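PDB 5N3U: phycocyanobilin lyase subunit alpha from Nostoc sp. PCC 7120, which forms, together with CpcF, a phycobiliprotein lyase that is probably required for attaching the bilin chromophore to the phycocyanin alpha subunit CpcA. Local coordinates for residues P19-A22 / I23-Q27; R184-Y187 / Q188-E192. All coordinates share one frame; numbering follows the deposited sequence.

Contact 1: residues P19-A22 / I23-Q27; sequences PELA and IANLQ
L21 and N25, one helical turn apart, meet through different first torsions: L21 CG lies anti to its own backbone N (chi1 -165°), N25 CG anti to its carbonyl carbon (chi1 -74°). The two side chains thereby cross at an angle on the outer flank of helix 19-25, the short first helix of this all-helical, HEAT-like chain, with L21 CG 4.0 Å from N25 ND2. Three regular i to i+4 bonds build the turn, from I23 N to P19 O, from A24 N to E20 O and from N25 N to L21 O, the last 2.8 Å long. The next, L26 N to A22 O, is weak at 3.2 Å and bent to 133°. One face of the turn packs inward: A22 against W40 and L41 of helix 31-43, I23 and L26 against A54 of helix 49-58. T18 caps the N-terminus of the helix, its OG1 hydrogen-bonded to L21 N and to E20 OE1. I23 lies along the P19 carbonyl, its CG1 3.2 Å from P19 O and its CD1 3.4 Å from the same oxygen.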
# COMPACT_ATOMS: atom_id res chain seq x y z
N PRO A 19 -6.31 -9.21 19.12
CA PRO A 19 -5.23 -9.69 20.00
C PRO A 19 -5.49 -11.03 20.64
O PRO A 19 -4.67 -11.95 20.59
CB PRO A 19 -5.17 -8.61 21.06
CG PRO A 19 -5.54 -7.35 20.30
CD PRO A 19 -6.69 -7.80 19.44
N GLU A 20 -6.70 -11.21 21.18
CA GLU A 20 -7.04 -12.43 21.90
C GLU A 20 -7.03 -13.56 20.94
O GLU A 20 -6.53 -14.66 21.21
CB GLU A 20 -8.43 -12.34 22.64
CG GLU A 20 -8.68 -10.94 23.27
CD GLU A 20 -8.94 -9.82 22.22
OE1 GLU A 20 -9.79 -10.02 21.33
OE2 GLU A 20 -8.31 -8.75 22.26
N LEU A 21 -7.57 -13.30 19.76
CA LEU A 21 -7.65 -14.39 18.78
C LEU A 21 -6.28 -14.73 18.18
O LEU A 21 -5.93 -15.88 18.02
CB LEU A 21 -8.63 -13.99 17.70
CG LEU A 21 -9.15 -15.06 16.78
CD1 LEU A 21 -9.47 -16.40 17.44
CD2 LEU A 21 -10.35 -14.41 16.09
N ALA A 22 -5.50 -13.69 17.95
CA ALA A 22 -4.11 -13.93 17.48
C ALA A 22 -3.35 -14.72 18.50
O ALA A 22 -2.66 -15.65 18.18
CB ALA A 22 -3.40 -12.60 17.32
N ILE A 23 -3.49 -14.34 19.76
CA ILE A 23 -2.79 -15.07 20.82
C ILE A 23 -3.22 -16.47 20.85
O ILE A 23 -2.35 -17.35 20.86
CB ILE A 23 -2.91 -14.45 22.20
CG1 ILE A 23 -2.19 -13.10 22.23
CG2 ILE A 23 -2.26 -15.34 23.23
CD1 ILE A 23 -2.67 -12.16 23.29
N ALA A 24 -4.54 -16.72 20.81
CA ALA A 24 -5.00 -18.15 20.75
C ALA A 24 -4.47 -18.95 19.57
O ALA A 24 -4.02 -20.12 19.66
CB ALA A 24 -6.51 -18.18 20.75
N ASN A 25 -4.55 -18.31 18.41
CA ASN A 25 -4.08 -18.93 17.20
C ASN A 25 -2.61 -19.32 17.24
O ASN A 25 -2.20 -20.19 16.49
CB ASN A 25 -4.34 -18.01 16.01
CG ASN A 25 -5.84 -17.94 15.59
OD1 ASN A 25 -6.62 -18.81 15.92
ND2 ASN A 25 -6.18 -16.95 14.84
N LEU A 26 -1.81 -18.77 18.14
CA LEU A 26 -0.41 -19.32 18.32
C LEU A 26 -0.32 -20.80 18.65
O LEU A 26 0.70 -21.43 18.35
CB LEU A 26 0.41 -18.50 19.32
CG LEU A 26 0.76 -17.11 18.77
CD1 LEU A 26 1.38 -16.24 19.84
CD2 LEU A 26 1.79 -17.28 17.66
N GLN A 27 -1.42 -21.35 19.17
CA GLN A 27 -1.49 -22.77 19.56
C GLN A 27 -2.48 -23.56 18.70
O GLN A 27 -2.89 -24.65 19.06
CB GLN A 27 -1.91 -22.93 21.04
CG GLN A 27 -0.81 -22.75 22.08
CD GLN A 27 0.44 -23.58 21.84
OE1 GLN A 27 0.38 -24.77 21.55
NE2 GLN A 27 1.58 -22.95 21.98

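Contact 2: residues R184-Y187 / Q188-E192; sequences RAMY and QLTQE
Y187 and Q191 make the dense end of this contact, where helix 176-190 stops inside the HEAT-repeat region. Q191 CA lies over the centre of the Y187 ring as a CH-pi contact, 4.2 Å from the centroid, and the positive phi of Q191 (60°) turns the following chain toward E192. With Y187 CG anti to its backbone N (chi1 -173°), the ring reaches forward under the turning chain; at its edge, near the ring plane, E192 O comes 3.3 Å from CD2. Q191 N also bonds Y187 O at 2.7 Å. Beside this, T190 OG1 reaches M186 O at 2.8 Å from above the carbonyl plane, while T190 N, also bonded to that oxygen, comes from the other face. The same hydroxyl oxygen accepts from E192 N at 3.1 Å, closing an ST turn. Y195 of helix 193-203 packs on M186, Y187 and T190, and the ring of Y223 meets that of Y187. The exposed side is looser: the E192 side chain stays at least 5.6 Å from 184-187, whereas Q191, also exposed, bends back toward Y187. One turn back, R184 NH1 comes 2.7 Å from Q188 OE1, guanidinium and amide planes 89° apart. The buried guanidinium is held elsewhere, by salt bridges from NH2 to E113 and from NE to D217. These two carboxylates probably balance its buried charge, and the T190 hydroxyl, donating to M186 O while accepting from E192 N, ties the last turn to the chain leaving it.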
# COMPACT_ATOMS: atom_id res chain seq x y z
N ARG A 184 28.33 2.11 11.58
CA ARG A 184 27.37 2.48 12.60
C ARG A 184 27.69 2.14 13.97
O ARG A 184 27.59 2.97 14.90
CB ARG A 184 25.98 1.90 12.22
CG ARG A 184 24.91 2.17 13.23
CD ARG A 184 23.87 1.13 12.91
NE ARG A 184 22.50 1.25 13.39
CZ ARG A 184 22.04 0.93 14.57
NH1 ARG A 184 22.84 0.59 15.62
NH2 ARG A 184 20.72 1.05 14.71
N ALA A 185 28.08 0.91 14.18
CA ALA A 185 28.47 0.50 15.50
C ALA A 185 29.71 1.25 16.02
O ALA A 185 29.76 1.69 17.17
CB ALA A 185 28.74 -0.95 15.55
N MET A 186 30.67 1.45 15.13
CA MET A 186 31.86 2.16 15.57
C MET A 186 31.54 3.59 16.03
O MET A 186 32.08 4.07 17.05
CB MET A 186 32.88 2.12 14.46
CG MET A 186 33.64 0.77 14.31
SD MET A 186 34.49 0.21 15.76
CE MET A 186 35.86 1.44 15.91
N TYR A 187 30.72 4.27 15.27
CA TYR A 187 30.26 5.58 15.70
C TYR A 187 29.53 5.57 17.04
O TYR A 187 29.80 6.36 17.97
CB TYR A 187 29.42 6.23 14.65
CG TYR A 187 29.10 7.67 15.08
CD1 TYR A 187 27.99 7.96 15.88
CD2 TYR A 187 29.93 8.71 14.71
CE1 TYR A 187 27.71 9.27 16.28
CE2 TYR A 187 29.67 10.02 15.11
CZ TYR A 187 28.57 10.29 15.89
OH TYR A 187 28.29 11.57 16.31
N GLN A 188 28.60 4.64 17.21
CA GLN A 188 27.90 4.59 18.45
C GLN A 188 28.75 4.35 19.59
O GLN A 188 28.54 4.92 20.64
CB GLN A 188 26.77 3.53 18.45
CG GLN A 188 25.65 3.89 17.56
CD GLN A 188 24.57 2.77 17.54
OE1 GLN A 188 24.81 1.65 17.08
NE2 GLN A 188 23.44 3.08 17.97
N LEU A 189 29.75 3.50 19.45
CA LEU A 189 30.58 3.14 20.55
C LEU A 189 31.76 4.07 20.81
O LEU A 189 32.27 4.05 21.92
CB LEU A 189 31.13 1.74 20.38
CG LEU A 189 29.99 0.69 20.27
CD1 LEU A 189 30.51 -0.69 19.87
CD2 LEU A 189 29.29 0.54 21.61
N THR A 190 32.24 4.77 19.82
CA THR A 190 33.32 5.73 20.01
C THR A 190 32.98 7.24 19.83
O THR A 190 33.79 8.10 20.18
CB THR A 190 34.46 5.48 18.97
OG1 THR A 190 34.05 5.90 17.68
CG2 THR A 190 34.93 4.03 18.91
N GLN A 191 31.86 7.54 19.19
CA GLN A 191 31.45 8.87 18.82
C GLN A 191 32.43 9.60 17.90
O GLN A 191 32.39 10.79 17.81
CB GLN A 191 31.18 9.66 20.11
CG GLN A 191 30.03 9.08 20.91
CD GLN A 191 28.74 9.20 20.11
OE1 GLN A 191 28.20 8.22 19.56
NE2 GLN A 191 28.24 10.38 20.03
N GLU A 192 33.25 8.88 17.13
CA GLU A 192 34.19 9.54 16.21
C GLU A 192 33.57 9.87 14.88
O GLU A 192 33.13 8.98 14.17
CB GLU A 192 35.39 8.63 15.94
CG GLU A 192 36.22 8.45 17.14
CD GLU A 192 37.11 9.64 17.39
OE1 GLU A 192 37.21 10.53 16.51
OE2 GLU A 192 37.65 9.68 18.48

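How the contacts relate
Contact 1 spans the short first helix and contact 2 the end of helix 176-190, at separate places in one superhelical array: their centres lie 41 Å apart on opposite sides of the chain's centre, and their nearest atoms stay about 26 Å from each other. In sequence, 19-27 closes long before 184-192 opens. Contact 1 is the more peripheral, its centre about 25 Å from that of the chain against 17 Å for contact 2. Their neighbours differ: helices 31-43 and 49-58 for the first, helices 164-167, 193-203 and 208-221 for the second. No other protein chain of the assembly touches either, and no ligand or catalytic site is identified beside them.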